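Local coordinates for protein TBC1 domain family member 22A (Homo sapiens, PDB 2QFZ) that probably acts as a GTPase-activating protein for Rab-family GTPases through the TBC domain held in this construct, and forms homodimers, at residues M58-L63 with T155-V160; G65-N70 with A76-K81. One frame throughout, in Å; residues are numbered along the deposited sequence.

Contact 1 of 2, residues M58-L63 with T155-V160; sequences MTWKLL and TPFFVV
Trp60 spans the distance to Pro156, Phe157 and Val160 alone, joining two helices of the all-helical Rab-GAP TBC fold. The segment axes of 58-63 and 155-160 come no closer than 11.3 Å, wide for directly packed helices, and their directions differ by 134°; a single indole bridges that separation. Early in 58-63, Thr59 turns to helix 40-47, touching Leu43 and Ser47. Trp60 follows, with CG anti to its carbonyl carbon (chi1 -79°), a torsion that carries the six-membered ring out to helix 150-162. Its NE1 is hydrogen-bonded to Asp268 of helix 260-270, so the indole is anchored at the pyrrole side while the benzo side packs. There Trp60 CE3 lies 3.7 Å from Phe157 CD1, in an oblique aromatic pair, the planes inclined at 76°. Trp60 CZ3 comes 3.8 Å from Pro156 O, without a hydrogen bond. A leucine in place of Trp60 would probably leave Asp268 OD1 without its indole N-H partner and open a gap beside Phe157 and Val160. Next in sequence, Lys61 leaves this interface for Asp190, a salt bridge, and for Phe161, a cation-pi contact. All four touching residues are buried. Val160 completes the set with a CH-pi contact: Val160 CG2 sits over one face of the Trp60 six-membered ring, 4.0 Å from its centroid.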
ATOM      1  N   MET A  58      -5.345   0.971  15.136  1.00 19.94           N
ATOM      2  CA  MET A  58      -5.893   2.315  15.467  1.00 21.56           C
ATOM      3  C   MET A  58      -4.990   3.464  14.953  1.00 20.08           C
ATOM      4  O   MET A  58      -5.486   4.536  14.589  1.00 13.53           O
ATOM      5  CB  MET A  58      -6.089   2.437  16.978  1.00 25.41           C
ATOM      6  CG  MET A  58      -6.675   3.773  17.485  1.00 28.84           C
ATOM      7  SD  MET A  58      -8.222   4.353  16.714  1.00 37.65           S
ATOM      8  CE  MET A  58      -9.357   3.011  17.153  1.00 41.81           C
ATOM      9  N   THR A  59      -3.660   3.283  15.006  1.00 14.17           N
ATOM     10  CA  THR A  59      -2.747   4.291  14.446  1.00 17.17           C
ATOM     11  C   THR A  59      -3.027   4.544  12.946  1.00 18.99           C
ATOM     12  O   THR A  59      -3.228   5.685  12.545  1.00 21.62           O
ATOM     13  CB  THR A  59      -1.273   3.950  14.713  1.00 17.89           C
ATOM     14  OG1 THR A  59      -1.056   3.792  16.114  1.00 19.53           O
ATOM     15  CG2 THR A  59      -0.328   5.063  14.209  1.00 19.95           C
ATOM     16  N   TRP A  60      -3.077   3.490  12.130  1.00 17.40           N
ATOM     17  CA  TRP A  60      -3.451   3.646  10.715  1.00 18.27           C
ATOM     18  C   TRP A  60      -4.790   4.355  10.506  1.00 17.34           C
ATOM     19  O   TRP A  60      -4.940   5.240   9.623  1.00 18.76           O
ATOM     20  CB  TRP A  60      -3.480   2.279  10.015  1.00 15.33           C
ATOM     21  CG  TRP A  60      -2.155   1.736   9.623  1.00 12.31           C
ATOM     22  CD1 TRP A  60      -0.958   2.039  10.160  1.00 15.28           C
ATOM     23  CD2 TRP A  60      -1.898   0.747   8.605  1.00 14.18           C
ATOM     24  NE1 TRP A  60       0.047   1.356   9.522  1.00 13.42           N
ATOM     25  CE2 TRP A  60      -0.500   0.548   8.565  1.00  9.53           C
ATOM     26  CE3 TRP A  60      -2.697   0.095   7.665  1.00 13.49           C
ATOM     27  CZ2 TRP A  60       0.110  -0.311   7.650  1.00 15.11           C
ATOM     28  CZ3 TRP A  60      -2.091  -0.776   6.756  1.00 12.95           C
ATOM     29  CH2 TRP A  60      -0.702  -0.977   6.766  1.00 13.27           C
ATOM     30  N   LYS A  61      -5.775   3.973  11.298  1.00 18.40           N
ATOM     31  CA  LYS A  61      -7.064   4.662  11.260  1.00 20.93           C
ATOM     32  C   LYS A  61      -6.993   6.141  11.582  1.00 20.34           C
ATOM     33  O   LYS A  61      -7.683   6.940  10.941  1.00 24.15           O
ATOM     34  CB  LYS A  61      -8.090   3.974  12.142  1.00 19.04           C
ATOM     35  CG  LYS A  61      -8.500   2.631  11.592  1.00 25.03           C
ATOM     36  CD  LYS A  61      -9.495   1.906  12.522  1.00 27.93           C
ATOM     37  CE  LYS A  61      -9.371   0.416  12.327  1.00 31.47           C
ATOM     38  NZ  LYS A  61     -10.489  -0.284  13.004  1.00 37.67           N
ATOM     39  N   LEU A  62      -6.176   6.529  12.551  1.00 19.41           N
ATOM     40  CA  LEU A  62      -6.036   7.947  12.865  1.00 19.64           C
ATOM     41  C   LEU A  62      -5.223   8.736  11.828  1.00 22.89           C
ATOM     42  O   LEU A  62      -5.613   9.864  11.456  1.00 18.81           O
ATOM     43  CB  LEU A  62      -5.455   8.177  14.252  1.00 17.50           C
ATOM     44  CG  LEU A  62      -6.387   7.784  15.382  1.00 21.99           C
ATOM     45  CD1 LEU A  62      -5.594   7.656  16.696  1.00 20.74           C
ATOM     46  CD2 LEU A  62      -7.591   8.792  15.494  1.00 17.68           C
ATOM     47  N   LEU A  63      -4.115   8.154  11.378  1.00 23.03           N
ATOM     48  CA  LEU A  63      -3.203   8.815  10.448  1.00 26.13           C
ATOM     49  C   LEU A  63      -3.827   8.976   9.064  1.00 24.63           C
ATOM     50  O   LEU A  63      -3.557   9.945   8.394  1.00 30.61           O
ATOM     51  CB  LEU A  63      -1.866   8.060  10.356  1.00 27.35           C
ATOM     52  CG  LEU A  63      -0.888   8.157  11.514  1.00 26.66           C
ATOM     53  CD1 LEU A  63       0.342   7.265  11.270  1.00 23.72           C
ATOM     54  CD2 LEU A  63      -0.473   9.579  11.716  1.00 28.70           C
ATOM     55  N   THR A 155      -5.141  -5.636   0.536  1.00 18.92           N
ATOM     56  CA  THR A 155      -4.534  -6.645   1.443  1.00 20.56           C
ATOM     57  C   THR A 155      -3.875  -6.103   2.726  1.00 20.43           C
ATOM     58  O   THR A 155      -4.074  -6.660   3.790  1.00 18.73           O
ATOM     59  CB  THR A 155      -3.535  -7.558   0.654  1.00 22.46           C
ATOM     60  OG1 THR A 155      -4.171  -7.989  -0.558  1.00 21.74           O
ATOM     61  CG2 THR A 155      -3.071  -8.766   1.477  1.00 20.56           C
ATOM     62  N   PRO A 156      -3.062  -5.029   2.641  1.00 16.84           N
ATOM     63  CA  PRO A 156      -2.484  -4.576   3.885  1.00 17.91           C
ATOM     64  C   PRO A 156      -3.498  -4.047   4.926  1.00 16.10           C
ATOM     65  O   PRO A 156      -3.372  -4.337   6.107  1.00 19.75           O
ATOM     66  CB  PRO A 156      -1.524  -3.484   3.425  1.00 16.43           C
ATOM     67  CG  PRO A 156      -1.276  -3.838   1.988  1.00 14.53           C
ATOM     68  CD  PRO A 156      -2.554  -4.250   1.509  1.00 16.59           C
ATOM     69  N   PHE A 157      -4.493  -3.289   4.501  1.00 16.50           N
ATOM     70  CA  PHE A 157      -5.527  -2.845   5.439  1.00 15.61           C
ATOM     71  C   PHE A 157      -6.253  -4.071   6.087  1.00 17.24           C
ATOM     72  O   PHE A 157      -6.438  -4.149   7.284  1.00 14.06           O
ATOM     73  CB  PHE A 157      -6.494  -1.918   4.714  1.00 16.24           C
ATOM     74  CG  PHE A 157      -5.873  -0.642   4.259  1.00 13.40           C
ATOM     75  CD1 PHE A 157      -5.469   0.301   5.183  1.00 14.24           C
ATOM     76  CD2 PHE A 157      -5.681  -0.378   2.925  1.00 17.61           C
ATOM     77  CE1 PHE A 157      -4.901   1.511   4.788  1.00 16.52           C
ATOM     78  CE2 PHE A 157      -5.098   0.838   2.520  1.00 17.77           C
ATOM     79  CZ  PHE A 157      -4.727   1.776   3.454  1.00 19.38           C
ATOM     80  N   PHE A 158      -6.585  -5.054   5.282  1.00 17.92           N
ATOM     81  CA  PHE A 158      -7.412  -6.143   5.746  1.00 20.12           C
ATOM     82  C   PHE A 158      -6.612  -6.987   6.734  1.00 23.58           C
ATOM     83  O   PHE A 158      -7.114  -7.346   7.789  1.00 20.05           O
ATOM     84  CB  PHE A 158      -7.931  -6.993   4.565  1.00 21.47           C
ATOM     85  CG  PHE A 158      -8.679  -8.230   4.997  1.00 23.57           C
ATOM     86  CD1 PHE A 158     -10.058  -8.166   5.288  1.00 22.98           C
ATOM     87  CD2 PHE A 158      -8.002  -9.441   5.166  1.00 24.20           C
ATOM     88  CE1 PHE A 158     -10.754  -9.336   5.716  1.00 28.20           C
ATOM     89  CE2 PHE A 158      -8.664 -10.593   5.611  1.00 23.89           C
ATOM     90  CZ  PHE A 158     -10.045 -10.548   5.867  1.00 25.21           C
ATOM     91  N   VAL A 159      -5.355  -7.288   6.393  1.00 21.33           N
ATOM     92  CA  VAL A 159      -4.511  -8.110   7.245  1.00 17.92           C
ATOM     93  C   VAL A 159      -4.204  -7.387   8.556  1.00 19.47           C
ATOM     94  O   VAL A 159      -4.337  -7.962   9.615  1.00 21.04           O
ATOM     95  CB  VAL A 159      -3.224  -8.570   6.501  1.00 19.70           C
ATOM     96  CG1 VAL A 159      -2.177  -9.048   7.487  1.00 14.78           C
ATOM     97  CG2 VAL A 159      -3.582  -9.643   5.466  1.00 20.11           C
ATOM     98  N   VAL A 160      -3.855  -6.112   8.485  1.00 17.94           N
ATOM     99  CA  VAL A 160      -3.605  -5.327   9.688  1.00 16.49           C
ATOM    100  C   VAL A 160      -4.852  -5.334  10.592  1.00 18.43           C
ATOM    101  O   VAL A 160      -4.745  -5.667  11.793  1.00 17.47           O
ATOM    102  CB  VAL A 160      -3.089  -3.882   9.335  1.00 14.09           C
ATOM    103  CG1 VAL A 160      -3.188  -2.896  10.498  1.00 11.74           C
ATOM    104  CG2 VAL A 160      -1.648  -3.958   8.836  1.00 17.45           C
TER

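Contact 2 of 2, residues G65-N70 with A76-K81; sequences GYLPAN and ATLQRK
Tyr66 O accepts a hydrogen bond from Lys81 NZ at 2.7 Å, the one polar bond between loop 65-70 and helix segment 76-81. The ammonium approaches off the carbonyl axis, with a C=O...N angle of 125°, and is tilted 23° from the carbonyl plane. The lysine arrives there fully extended beyond CG, running past the tyrosine side chain in the opposite direction. On the way, Lys81 CD comes 3.5 Å from Tyr66 CE1, so the aliphatic stem runs alongside the ring while the charged end holds the backbone. Gly65, with positive phi, ends the preceding helix in a Schellman motif, and the loop starts from there. The Tyr66 ring reaches the helix because chi1 (177°) sets CG opposite the backbone N, and Leu78 crosses it at about a right angle. Leu78 CD1 lies 3.6 Å from Tyr66 CE2, and the same methyl is 3.7 Å from Leu67 CD2, making it the meeting point of three side chains. Further along, the Pro68 ring abuts the Thr77 side chain, Pro68 CG standing 3.7 Å from Thr77 OG1; that hydroxyl is hydrogen-bonded to Arg73 O, just ahead of the helix. The loop thus joins helix 56-63 to helix 74-91 by folding back against the latter. Helix 181-200 backs the arrangement: Asp190 OD1 is hydrogen-bonded to Tyr66 OH, and the Trp193 ring meets that of Tyr66.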
ATOM      1  N   GLY A  65      -7.005   9.596   8.704  1.00 28.24           N
ATOM      2  CA  GLY A  65      -8.179  10.441   8.904  1.00 28.37           C
ATOM      3  C   GLY A  65      -9.518   9.720   8.941  1.00 27.20           C
ATOM      4  O   GLY A  65     -10.568  10.344   8.811  1.00 27.70           O
ATOM      5  N   TYR A  66      -9.502   8.409   9.088  1.00 26.53           N
ATOM      6  CA  TYR A  66     -10.757   7.636   9.155  1.00 24.56           C
ATOM      7  C   TYR A  66     -11.460   7.904  10.506  1.00 25.88           C
ATOM      8  O   TYR A  66     -12.675   8.113  10.563  1.00 25.75           O
ATOM      9  CB  TYR A  66     -10.445   6.149   8.954  1.00 22.79           C
ATOM     10  CG  TYR A  66     -11.606   5.205   9.055  1.00 21.21           C
ATOM     11  CD1 TYR A  66     -12.778   5.439   8.361  1.00 21.76           C
ATOM     12  CD2 TYR A  66     -11.520   4.043   9.844  1.00 17.62           C
ATOM     13  CE1 TYR A  66     -13.884   4.542   8.470  1.00 18.92           C
ATOM     14  CE2 TYR A  66     -12.599   3.142   9.938  1.00 17.63           C
ATOM     15  CZ  TYR A  66     -13.784   3.419   9.250  1.00 17.72           C
ATOM     16  OH  TYR A  66     -14.851   2.549   9.304  1.00 19.88           O
ATOM     17  N   LEU A  67     -10.681   7.888  11.581  1.00 25.74           N
ATOM     18  CA  LEU A  67     -11.180   8.197  12.873  1.00 25.94           C
ATOM     19  C   LEU A  67     -10.612   9.529  13.337  1.00 27.49           C
ATOM     20  O   LEU A  67      -9.463   9.858  13.023  1.00 26.40           O
ATOM     21  CB  LEU A  67     -10.839   7.104  13.866  1.00 27.86           C
ATOM     22  CG  LEU A  67     -11.613   5.787  13.686  1.00 31.94           C
ATOM     23  CD1 LEU A  67     -11.305   4.863  14.829  1.00 33.24           C
ATOM     24  CD2 LEU A  67     -13.112   5.995  13.550  1.00 30.55           C
ATOM     25  N   PRO A  68     -11.435  10.303  14.065  1.00 23.67           N
ATOM     26  CA  PRO A  68     -11.073  11.606  14.651  1.00 24.71           C
ATOM     27  C   PRO A  68     -10.065  11.511  15.774  1.00 21.75           C
ATOM     28  O   PRO A  68     -10.023  10.490  16.483  1.00 18.97           O
ATOM     29  CB  PRO A  68     -12.413  12.145  15.165  1.00 25.87           C
ATOM     30  CG  PRO A  68     -13.296  10.961  15.297  1.00 22.47           C
ATOM     31  CD  PRO A  68     -12.837   9.946  14.327  1.00 21.17           C
ATOM     32  N   ALA A  69      -9.254  12.566  15.896  1.00 18.67           N
ATOM     33  CA  ALA A  69      -8.259  12.727  16.946  1.00 23.54           C
ATOM     34  C   ALA A  69      -8.898  12.787  18.336  1.00 24.47           C
ATOM     35  O   ALA A  69      -8.311  12.318  19.315  1.00 25.63           O
ATOM     36  CB  ALA A  69      -7.441  13.985  16.693  1.00 24.69           C
ATOM     37  N   ASN A  70     -10.096  13.367  18.414  1.00 27.26           N
ATOM     38  CA  ASN A  70     -10.829  13.451  19.679  1.00 27.91           C
ATOM     39  C   ASN A  70     -11.427  12.097  20.103  1.00 26.71           C
ATOM     40  O   ASN A  70     -12.278  11.507  19.396  1.00 23.78           O
ATOM     41  CB  ASN A  70     -11.921  14.524  19.620  1.00 28.89           C
ATOM     42  CG  ASN A  70     -12.550  14.750  20.990  1.00 33.24           C
ATOM     43  OD1 ASN A  70     -13.476  14.073  21.336  1.00 31.32           O
ATOM     44  ND2 ASN A  70     -11.939  15.613  21.812  1.00 33.60           N
ATOM     45  N   ALA A  76     -18.858   6.899  17.822  1.00 25.75           N
ATOM     46  CA  ALA A  76     -20.001   7.343  16.982  1.00 24.16           C
ATOM     47  C   ALA A  76     -19.601   7.474  15.521  1.00 24.26           C
ATOM     48  O   ALA A  76     -20.336   7.047  14.634  1.00 25.90           O
ATOM     49  CB  ALA A  76     -20.576   8.705  17.501  1.00 25.05           C
ATOM     50  N   THR A  77     -18.433   8.069  15.262  1.00 25.05           N
ATOM     51  CA  THR A  77     -17.933   8.189  13.916  1.00 22.02           C
ATOM     52  C   THR A  77     -17.699   6.823  13.233  1.00 20.76           C
ATOM     53  O   THR A  77     -18.061   6.602  12.072  1.00 19.58           O
ATOM     54  CB  THR A  77     -16.610   8.996  13.875  1.00 25.99           C
ATOM     55  OG1 THR A  77     -16.804  10.285  14.434  1.00 32.26           O
ATOM     56  CG2 THR A  77     -16.152   9.159  12.433  1.00 25.73           C
ATOM     57  N   LEU A  78     -17.079   5.912  13.952  1.00 21.99           N
ATOM     58  CA  LEU A  78     -16.854   4.550  13.442  1.00 22.13           C
ATOM     59  C   LEU A  78     -18.163   3.854  13.139  1.00 19.14           C
ATOM     60  O   LEU A  78     -18.343   3.289  12.071  1.00 18.42           O
ATOM     61  CB  LEU A  78     -16.047   3.744  14.491  1.00 22.72           C
ATOM     62  CG  LEU A  78     -15.423   2.409  14.063  1.00 26.00           C
ATOM     63  CD1 LEU A  78     -14.558   2.607  12.872  1.00 19.56           C
ATOM     64  CD2 LEU A  78     -14.623   1.805  15.222  1.00 21.63           C
ATOM     65  N   GLN A  79     -19.074   3.820  14.101  1.00 22.09           N
ATOM     66  CA  GLN A  79     -20.351   3.210  13.828  1.00 24.04           C
ATOM     67  C   GLN A  79     -21.065   3.865  12.634  1.00 18.56           C
ATOM     68  O   GLN A  79     -21.631   3.187  11.807  1.00 21.39           O
ATOM     69  CB  GLN A  79     -21.267   3.224  15.059  1.00 28.94           C
ATOM     70  CG  GLN A  79     -22.442   2.274  14.873  1.00 35.12           C
ATOM     71  CD  GLN A  79     -23.627   2.520  15.823  1.00 42.37           C
ATOM     72  OE1 GLN A  79     -24.091   3.657  15.996  1.00 44.35           O
ATOM     73  NE2 GLN A  79     -24.153   1.426  16.408  1.00 46.27           N
ATOM     74  N   ARG A  80     -21.052   5.179  12.539  1.00 21.03           N
ATOM     75  CA  ARG A  80     -21.768   5.815  11.404  1.00 24.83           C
ATOM     76  C   ARG A  80     -21.108   5.527  10.048  1.00 21.22           C
ATOM     77  O   ARG A  80     -21.807   5.244   9.084  1.00 21.87           O
ATOM     78  CB  ARG A  80     -21.975   7.310  11.661  1.00 25.07           C
ATOM     79  CG  ARG A  80     -22.866   7.483  12.895  1.00 31.36           C
ATOM     80  CD  ARG A  80     -23.504   8.760  13.017  1.00 31.76           C
ATOM     81  NE  ARG A  80     -22.928   9.662  14.007  1.00 36.86           N
ATOM     82  CZ  ARG A  80     -23.605  10.259  15.007  1.00 30.18           C
ATOM     83  NH1 ARG A  80     -22.987  11.109  15.795  1.00 29.24           N
ATOM     84  NH2 ARG A  80     -24.865   9.993  15.248  1.00 34.35           N
ATOM     85  N   LYS A  81     -19.773   5.536   9.986  1.00 21.53           N
ATOM     86  CA  LYS A  81     -19.079   5.201   8.707  1.00 20.83           C
ATOM     87  C   LYS A  81     -19.279   3.743   8.332  1.00 17.46           C
ATOM     88  O   LYS A  81     -19.456   3.418   7.176  1.00 18.38           O
ATOM     89  CB  LYS A  81     -17.609   5.574   8.769  1.00 23.31           C
ATOM     90  CG  LYS A  81     -17.357   7.060   8.790  1.00 24.66           C
ATOM     91  CD  LYS A  81     -15.897   7.379   8.673  1.00 27.34           C
ATOM     92  CE  LYS A  81     -15.613   8.876   8.721  1.00 31.25           C
ATOM     93  NZ  LYS A  81     -14.146   9.203   8.590  1.00 31.35           N
TER

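Contact 1 lies in the interior, its centre about 10 Å from the centre of the chain; contact 2, about 21 Å out, is only partly buried. Chemistry follows place: no hydrogen bond crosses contact 1, whereas contact 2 combines apolar packing with a lysine bound to a backbone carbonyl. Contact 2 is nested inside the sequence loop that contact 1 closes, and the two centres are about 14 Å apart. They adjoin through the end of helix 56-63, where Lys61 O and Leu67 N form a probable hydrogen bond 3.2 Å long. Helix 181-200 serves both neighbourhoods, since Asp190 forms a salt bridge with Lys61 through OD2 and a hydrogen bond with Tyr66 through OD1.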